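Local coordinates for 2-dehydropantoate 2-reductase, putative (Enterococcus faecalis, PDB 2EW2), which probably catalyses the NADPH-dependent reduction of ketopantoate to pantoate, the last step in making (R)-pantoate for pantothenate biosynthesis, at residues L81-A84 against Q85-D88; D206-I209 against A210-G213; V217-S220 against L221-L225; L305-G308 against K309-L312. All coordinates share one frame; numbering follows the deposited sequence. Where two conformers were deposited one is given.

Contacts 1 to 4 follow one another along the chain without interleaving. Contact 1 lies in the Rossmann-type part, where strand 77-80 gives way to helix 84-94, its centre about 22 Å from that of contact 4 and 31 Å from those of contacts 2 and 3. The other three belong to the helical C-terminal part. Contacts 2 and 3, centres about 13 Å apart on successive helices 209-214 and 218-235, touch through Phe-212 and Ser-218. Contact 4, on helix 297-313, is centred about 19 Å from contact 2 and 21 Å from contact 3. All three meet the second subunit, so these helices contribute to the interface between the subunits, whereas contact 1 is not touched by the other chain.

Contact 1: L81-A84 against Q85-D88; sequences LTKA and QQLD
Thr-82 and Gln-86 supply the apolar part of this local turn: the methyl CG2 of Thr-82 rests 3.6 Å from CB of Gln-86, the two side chains crossing at about a right angle. A chi1 of -57° puts OG1 beside the backbone N, in a weak hydrogen bond with Ala-9 O, and leaves the methyl CG2 anti to that nitrogen, facing the start of the helix. A beta-branched threonine suits the place because it offers both a methyl and a hydroxyl. The aliphatic part of Lys-83 passes across the amide of Gln-85, its CB 3.8 Å from Gln-85 OE1.

The segment follows strand 77-80 and opens helix 84-94, the helical arm of a beta-alpha-beta crossover in the Rossmann-type sheet. Thr-82 also touches the glycine-rich GxGxxG pattern, which is consistent with a dinucleotide-binding fold.

Backbone bonds make the first turn. Gln-86 N donates to Lys-83 O at 3.0 Å, approaching 43° above the carbonyl plane, and Leu-87 N reaches Ala-84 O in a weak bond of 3.4 Å. A water extends this pattern, donating to Ala-84 O at 2.7 Å and accepting from Asp-88 N at 2.9 Å. Leu-87 is buried, and its apolar side chain suits a place against Val-116 of helix 114-117. The chain of Gln-85 bends at chi2 (80°), which lays its amide back beside Lys-83 and Ala-84, while NE2 bonds Glu-277 OE2.

Contact 2: D206-I209 against A210-G213; sequences DCNI and AEFG
Asn-208 and Glu-211 grip each other reciprocally as a capping box at the start of helix 209-214. Asn-208, the N-cap, accepts Glu-211 N on OD1 at 2.9 Å, the donor lying nearly along the C=O axis. In return Glu-211 OE1 takes the N-H of Asn-208 at 2.9 Å, almost straight at 173°. The carboxylate is met on its anti side, and the amide and carboxylate planes stack 28° apart. With CG between the backbone N and the carbonyl carbon (chi1 68°), the short asparagine side chain reaches forward over the first turn; glutamate, three residues on, has the length to come back and return the bond.

The tight part lies beside this box, where Cys-207 SG packs 3.7 Å from Phe-212 CB, both residues being buried. Phe-212 N also closes the first helical turn on Asn-208 O at 2.9 Å. The solvent side belongs to the carboxylate of the exposed Glu-211.

Leu-312 of the second subunit covers part of both Cys-207 and Glu-211. Phe-212 drives its ring inward between helix 198-205, at Leu-201 and Cys-202, and helix 218-235, at Leu-221 and Val-222, while Ile-209 leans on Leu-198 of helix 198-205 and on loop residues Tyr-253 and Ile-258.

Contact 3: V217-S220 against L221-L225; sequences VSES and LVKTL
The first turns of helix 218-235, in the C-terminal helical domain, carry an i to i+4 salt bridge from Glu-219 to Lys-223. Lys-223 NZ meets Glu-219 OE2 at 2.7 Å, on the anti lone pair that points away from the other carboxylate oxygen. Both chains are extended beyond CG and cross obliquely; the first bond of Glu-219 places CG anti to the backbone N (chi1 -173°), from where the extended chain comes alongside Lys-223, CG lying 3.8 Å from Lys-223 CE.

On another flank Val-217 and Leu-221 run side by side, CG2 of the valine 3.7 Å from CD1 of the leucine. Branched apolar groups suit this place: Val-217 packs on Gly-308 of the second subunit, and Leu-221 on Phe-298 and on Gln-304 of the second subunit. Ser-220 O is gripped twice by Thr-224, by OG1 at 2.7 Å and by the backbone N at 3.1 Å, coming from opposite faces of its carbonyl plane. Ser-218, at the helix start, turns its hydroxyl to Gly-213 O.

The OG1 bond gives the threonine hydroxyl a partner within its own helix. On the exposed side the Glu-219 carboxylate and a cation-pi contact with Tyr-246 would probably favour the charged form of Lys-223.

Contact 4: L305-G308 against K309-L312; sequences LVHG and KEEL
His-307 and Glu-310 lie alongside each other on one flank of helix 297-313, one turn apart. Both set CG anti to the carbonyl carbon, beside the backbone N (chi1 -73° for the histidine), which brings imidazole and carboxylate out together. ND1 donates to Glu-310 OE1 at 2.7 Å; the acceptor lies at the ring edge, close to the ring plane, but the ring meets the carboxylate on its syn side from 33° out of the carboxylate plane. The remaining atoms are held too: NE2 bonds Asp-279 OD1 and Glu-310 OE2 takes Thr-276 N, which fixes the rotation of both groups. Histidine and glutamate suit these places because each flat group offers two polar atoms, one for the other and one for the neighbouring loop.

This helix of the C-terminal domain also lies at the dimer interface: Val-217 of the second subunit packs on His-307 and Gly-308, where the lack of a side chain probably allows close approach. Leu-312 N bonds Gly-308 O at 3.0 Å. Lys-309 bends at its second torsion (70°), then extends until NZ reaches Leu-205 O of the second subunit. Glu-311 binds magnesium in a crystal structure of this protein, though none is bound to this chain here.

Contact 1: L81-A84 against Q85-D88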
# COMPACT_ATOMS: atom_id res chain seq x y z
N LEU B 81 5.14 11.89 -29.77
CA LEU B 81 6.05 10.80 -29.41
C LEU B 81 7.01 11.14 -28.26
O LEU B 81 7.80 10.29 -27.85
CB LEU B 81 6.84 10.34 -30.64
CG LEU B 81 5.99 9.52 -31.61
CD1 LEU B 81 6.38 9.79 -33.04
CD2 LEU B 81 6.09 8.02 -31.26
N THR B 82 6.93 12.37 -27.76
CA THR B 82 7.72 12.82 -26.61
C THR B 82 7.36 11.98 -25.38
O THR B 82 6.16 11.78 -25.10
CB THR B 82 7.39 14.30 -26.32
OG1 THR B 82 7.64 15.08 -27.49
CG2 THR B 82 8.22 14.87 -25.17
N LYS B 83 8.35 11.49 -24.64
CA LYS B 83 8.02 10.68 -23.46
C LYS B 83 7.17 11.46 -22.46
O LYS B 83 7.17 12.69 -22.47
CB LYS B 83 9.26 10.02 -22.82
CG LYS B 83 10.38 10.94 -22.39
CD LYS B 83 11.60 10.05 -22.00
CE LYS B 83 12.69 10.84 -21.29
NZ LYS B 83 12.28 11.28 -19.92
N ALA B 84 6.44 10.73 -21.63
CA ALA B 84 5.39 11.31 -20.79
C ALA B 84 5.91 12.40 -19.86
O ALA B 84 5.19 13.37 -19.56
CB ALA B 84 4.71 10.21 -19.98
N GLN B 85 7.16 12.23 -19.42
CA GLN B 85 7.81 13.15 -18.48
C GLN B 85 8.05 14.54 -19.09
O GLN B 85 8.23 15.51 -18.36
CB GLN B 85 9.14 12.55 -18.00
CG GLN B 85 9.02 11.31 -17.09
CD GLN B 85 8.76 9.98 -17.82
OE1 GLN B 85 8.63 9.92 -19.05
NE2 GLN B 85 8.68 8.89 -17.05
N GLN B 86 8.08 14.62 -20.42
CA GLN B 86 8.32 15.88 -21.11
C GLN B 86 7.14 16.35 -21.98
O GLN B 86 7.22 17.40 -22.62
CB GLN B 86 9.57 15.76 -21.97
CG GLN B 86 10.86 15.67 -21.15
CD GLN B 86 11.87 14.72 -21.76
OE1 GLN B 86 11.90 14.52 -22.99
NE2 GLN B 86 12.71 14.13 -20.91
N LEU B 87 6.07 15.57 -22.00
CA LEU B 87 4.91 15.84 -22.84
C LEU B 87 4.26 17.18 -22.53
O LEU B 87 3.90 17.92 -23.44
CB LEU B 87 3.87 14.72 -22.70
CG LEU B 87 2.69 14.73 -23.67
CD1 LEU B 87 3.16 14.35 -25.10
CD2 LEU B 87 1.59 13.80 -23.16
N ASP B 88 4.07 17.48 -21.25
CA ASP B 88 3.39 18.70 -20.90
C ASP B 88 4.19 19.92 -21.36
O ASP B 88 3.63 20.82 -21.98
CB ASP B 88 3.06 18.77 -19.41
CG ASP B 88 2.38 20.06 -19.03
OD1 ASP B 88 1.15 20.14 -19.13
OD2 ASP B 88 3.09 21.01 -18.64
O HOH W 1 4.89 15.99 -18.85

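Contact 2: D206-I209 against A210-G213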
# COMPACT_ATOMS: atom_id res chain seq x y z
N ASP B 206 9.73 -6.99 -3.31
CA ASP B 206 11.00 -7.59 -3.78
C ASP B 206 10.86 -9.08 -4.04
O ASP B 206 11.27 -9.90 -3.24
CB ASP B 206 12.17 -7.35 -2.80
CG ASP B 206 13.53 -7.63 -3.44
OD1 ASP B 206 13.59 -8.36 -4.43
OD2 ASP B 206 14.56 -7.10 -2.95
N CYS B 207 10.24 -9.43 -5.17
CA CYS B 207 10.07 -10.82 -5.56
C CYS B 207 9.78 -10.93 -7.06
O CYS B 207 9.49 -9.93 -7.72
CB CYS B 207 8.95 -11.46 -4.74
SG CYS B 207 7.27 -10.80 -5.08
N ASN B 208 9.88 -12.14 -7.61
CA ASN B 208 9.54 -12.35 -9.01
C ASN B 208 8.07 -12.67 -9.18
O ASN B 208 7.33 -12.74 -8.18
CB ASN B 208 10.47 -13.37 -9.70
CG ASN B 208 10.29 -14.81 -9.20
OD1 ASN B 208 9.18 -15.25 -8.90
ND2 ASN B 208 11.40 -15.55 -9.15
N ILE B 209 7.65 -12.86 -10.43
CA ILE B 209 6.23 -12.98 -10.77
C ILE B 209 5.54 -14.21 -10.16
O ILE B 209 4.47 -14.09 -9.54
CB ILE B 209 6.01 -12.90 -12.31
CG1 ILE B 209 6.43 -11.51 -12.81
CG2 ILE B 209 4.56 -13.20 -12.66
CD1 ILE B 209 6.47 -11.36 -14.34
N ALA B 210 6.15 -15.38 -10.35
CA ALA B 210 5.64 -16.62 -9.76
C ALA B 210 5.65 -16.59 -8.23
O ALA B 210 4.73 -17.11 -7.60
CB ALA B 210 6.46 -17.83 -10.27
N GLU B 211 6.70 -16.01 -7.64
CA GLU B 211 6.80 -15.88 -6.18
C GLU B 211 5.63 -15.04 -5.69
O GLU B 211 4.94 -15.43 -4.75
CB GLU B 211 8.12 -15.23 -5.74
CG GLU B 211 9.35 -16.16 -5.79
CD GLU B 211 10.66 -15.44 -5.52
OE1 GLU B 211 10.76 -14.23 -5.81
OE2 GLU B 211 11.62 -16.07 -5.00
N PHE B 212 5.39 -13.91 -6.36
CA PHE B 212 4.21 -13.11 -6.04
C PHE B 212 2.90 -13.90 -6.21
O PHE B 212 2.05 -13.93 -5.30
CB PHE B 212 4.13 -11.79 -6.83
CG PHE B 212 2.88 -11.03 -6.50
CD1 PHE B 212 2.80 -10.26 -5.34
CD2 PHE B 212 1.74 -11.18 -7.28
CE1 PHE B 212 1.61 -9.61 -4.99
CE2 PHE B 212 0.55 -10.54 -6.92
CZ PHE B 212 0.50 -9.76 -5.80
N GLY B 213 2.74 -14.52 -7.36
CA GLY B 213 1.51 -15.24 -7.66
C GLY B 213 1.09 -16.24 -6.60
O GLY B 213 -0.10 -16.37 -6.30

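Contact 3: V217-S220 against L221-L225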
# COMPACT_ATOMS: atom_id res chain seq x y z
N VAL B 217 -2.22 -13.74 -0.65
CA VAL B 217 -2.84 -12.42 -0.82
C VAL B 217 -2.76 -11.93 -2.27
O VAL B 217 -3.17 -10.81 -2.56
CB VAL B 217 -2.18 -11.36 0.10
CG1 VAL B 217 -2.37 -11.75 1.57
CG2 VAL B 217 -0.70 -11.20 -0.24
N SER B 218 -2.21 -12.75 -3.17
CA SER B 218 -2.05 -12.30 -4.56
C SER B 218 -3.42 -12.07 -5.19
O SER B 218 -3.64 -11.06 -5.82
CB SER B 218 -1.22 -13.29 -5.39
OG SER B 218 -1.95 -14.49 -5.64
N GLU B 219 -4.35 -13.00 -5.02
CA GLU B 219 -5.67 -12.80 -5.62
C GLU B 219 -6.36 -11.50 -5.17
O GLU B 219 -6.95 -10.79 -6.00
CB GLU B 219 -6.60 -13.98 -5.35
CG GLU B 219 -7.91 -13.84 -6.11
CD GLU B 219 -8.89 -14.98 -5.87
OE1 GLU B 219 -8.61 -15.87 -5.02
OE2 GLU B 219 -9.94 -14.99 -6.53
N SER B 220 -6.28 -11.20 -3.88
CA SER B 220 -6.96 -10.04 -3.31
C SER B 220 -6.31 -8.73 -3.77
O SER B 220 -7.00 -7.82 -4.22
CB SER B 220 -7.02 -10.12 -1.77
OG SER B 220 -5.74 -10.03 -1.18
N LEU B 221 -4.98 -8.68 -3.71
CA LEU B 221 -4.24 -7.51 -4.17
C LEU B 221 -4.55 -7.22 -5.65
O LEU B 221 -4.91 -6.09 -6.01
CB LEU B 221 -2.74 -7.70 -3.95
CG LEU B 221 -2.27 -7.57 -2.51
CD1 LEU B 221 -0.84 -8.12 -2.37
CD2 LEU B 221 -2.36 -6.12 -1.99
N VAL B 222 -4.40 -8.25 -6.48
CA VAL B 222 -4.57 -8.08 -7.92
C VAL B 222 -6.02 -7.68 -8.29
O VAL B 222 -6.21 -6.73 -9.03
CB VAL B 222 -4.14 -9.34 -8.70
CG1 VAL B 222 -4.53 -9.20 -10.17
CG2 VAL B 222 -2.63 -9.56 -8.55
N LYS B 223 -7.02 -8.39 -7.77
CA LYS B 223 -8.44 -8.09 -8.09
C LYS B 223 -8.92 -6.73 -7.63
O LYS B 223 -9.69 -6.07 -8.33
CB LYS B 223 -9.38 -9.18 -7.57
CG LYS B 223 -9.31 -10.42 -8.46
CD LYS B 223 -10.26 -11.48 -8.02
CE LYS B 223 -10.10 -12.67 -8.97
NZ LYS B 223 -11.05 -13.72 -8.62
N THR B 224 -8.47 -6.30 -6.45
CA THR B 224 -8.82 -4.97 -5.96
C THR B 224 -8.25 -3.93 -6.92
O THR B 224 -8.98 -3.01 -7.33
CB THR B 224 -8.30 -4.73 -4.54
OG1 THR B 224 -8.75 -5.80 -3.69
CG2 THR B 224 -8.81 -3.41 -4.00
N LEU B 225 -6.97 -4.06 -7.28
CA LEU B 225 -6.34 -3.13 -8.23
C LEU B 225 -7.06 -3.13 -9.59
O LEU B 225 -7.30 -2.05 -10.15
CB LEU B 225 -4.84 -3.43 -8.40
CG LEU B 225 -3.93 -2.89 -7.30
CD1 LEU B 225 -2.60 -3.62 -7.28
CD2 LEU B 225 -3.74 -1.39 -7.46

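Contact 4: L305-G308 against K309-L312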
# COMPACT_ATOMS: atom_id res chain seq x y z
N LEU B 305 3.98 4.35 -2.17
CA LEU B 305 5.00 3.41 -1.70
C LEU B 305 6.16 3.33 -2.68
O LEU B 305 7.33 3.38 -2.28
CB LEU B 305 4.41 2.01 -1.47
CG LEU B 305 3.39 1.87 -0.31
CD1 LEU B 305 2.84 0.45 -0.26
CD2 LEU B 305 4.03 2.25 1.00
N VAL B 306 5.83 3.22 -3.97
CA VAL B 306 6.85 3.20 -5.04
C VAL B 306 7.69 4.48 -5.04
O VAL B 306 8.92 4.41 -5.04
CB VAL B 306 6.23 2.86 -6.42
CG1 VAL B 306 7.23 3.14 -7.58
CG2 VAL B 306 5.80 1.40 -6.44
N HIS B 307 7.03 5.64 -5.00
CA HIS B 307 7.73 6.91 -4.83
C HIS B 307 8.56 6.96 -3.56
O HIS B 307 9.66 7.52 -3.56
CB HIS B 307 6.75 8.08 -4.87
CG HIS B 307 6.21 8.37 -6.23
ND1 HIS B 307 6.99 8.33 -7.36
CD2 HIS B 307 4.97 8.74 -6.64
CE1 HIS B 307 6.26 8.64 -8.42
NE2 HIS B 307 5.03 8.90 -8.00
N GLY B 308 8.04 6.39 -2.47
CA GLY B 308 8.81 6.24 -1.22
C GLY B 308 10.10 5.44 -1.44
O GLY B 308 11.18 5.89 -1.08
N LYS B 309 9.97 4.27 -2.05
CA LYS B 309 11.12 3.43 -2.38
C LYS B 309 12.15 4.11 -3.32
O LYS B 309 13.36 3.97 -3.13
CB LYS B 309 10.65 2.09 -2.97
CG LYS B 309 11.70 1.01 -3.00
CD LYS B 309 12.02 0.52 -1.59
CE LYS B 309 12.85 -0.75 -1.62
NZ LYS B 309 13.22 -1.16 -0.24
N GLU B 310 11.66 4.82 -4.34
CA GLU B 310 12.53 5.60 -5.23
C GLU B 310 13.44 6.54 -4.42
O GLU B 310 14.66 6.54 -4.59
CB GLU B 310 11.71 6.40 -6.26
CG GLU B 310 11.03 5.55 -7.34
CD GLU B 310 10.03 6.35 -8.17
OE1 GLU B 310 9.54 7.39 -7.68
OE2 GLU B 310 9.71 5.94 -9.30
N GLU B 311 12.82 7.32 -3.53
CA GLU B 311 13.55 8.22 -2.64
C GLU B 311 14.56 7.48 -1.75
O GLU B 311 15.72 7.90 -1.65
CB GLU B 311 12.56 9.02 -1.79
CG GLU B 311 13.19 10.13 -0.96
CD GLU B 311 13.14 11.49 -1.63
OE1 GLU B 311 13.51 12.48 -0.96
OE2 GLU B 311 12.73 11.58 -2.81
N LEU B 312 14.14 6.39 -1.13
CA LEU B 312 15.04 5.59 -0.29
C LEU B 312 16.24 5.03 -1.04
O LEU B 312 17.32 4.92 -0.48
CB LEU B 312 14.28 4.44 0.38
CG LEU B 312 13.27 4.82 1.47
CD1 LEU B 312 12.36 3.64 1.78
CD2 LEU B 312 13.99 5.34 2.72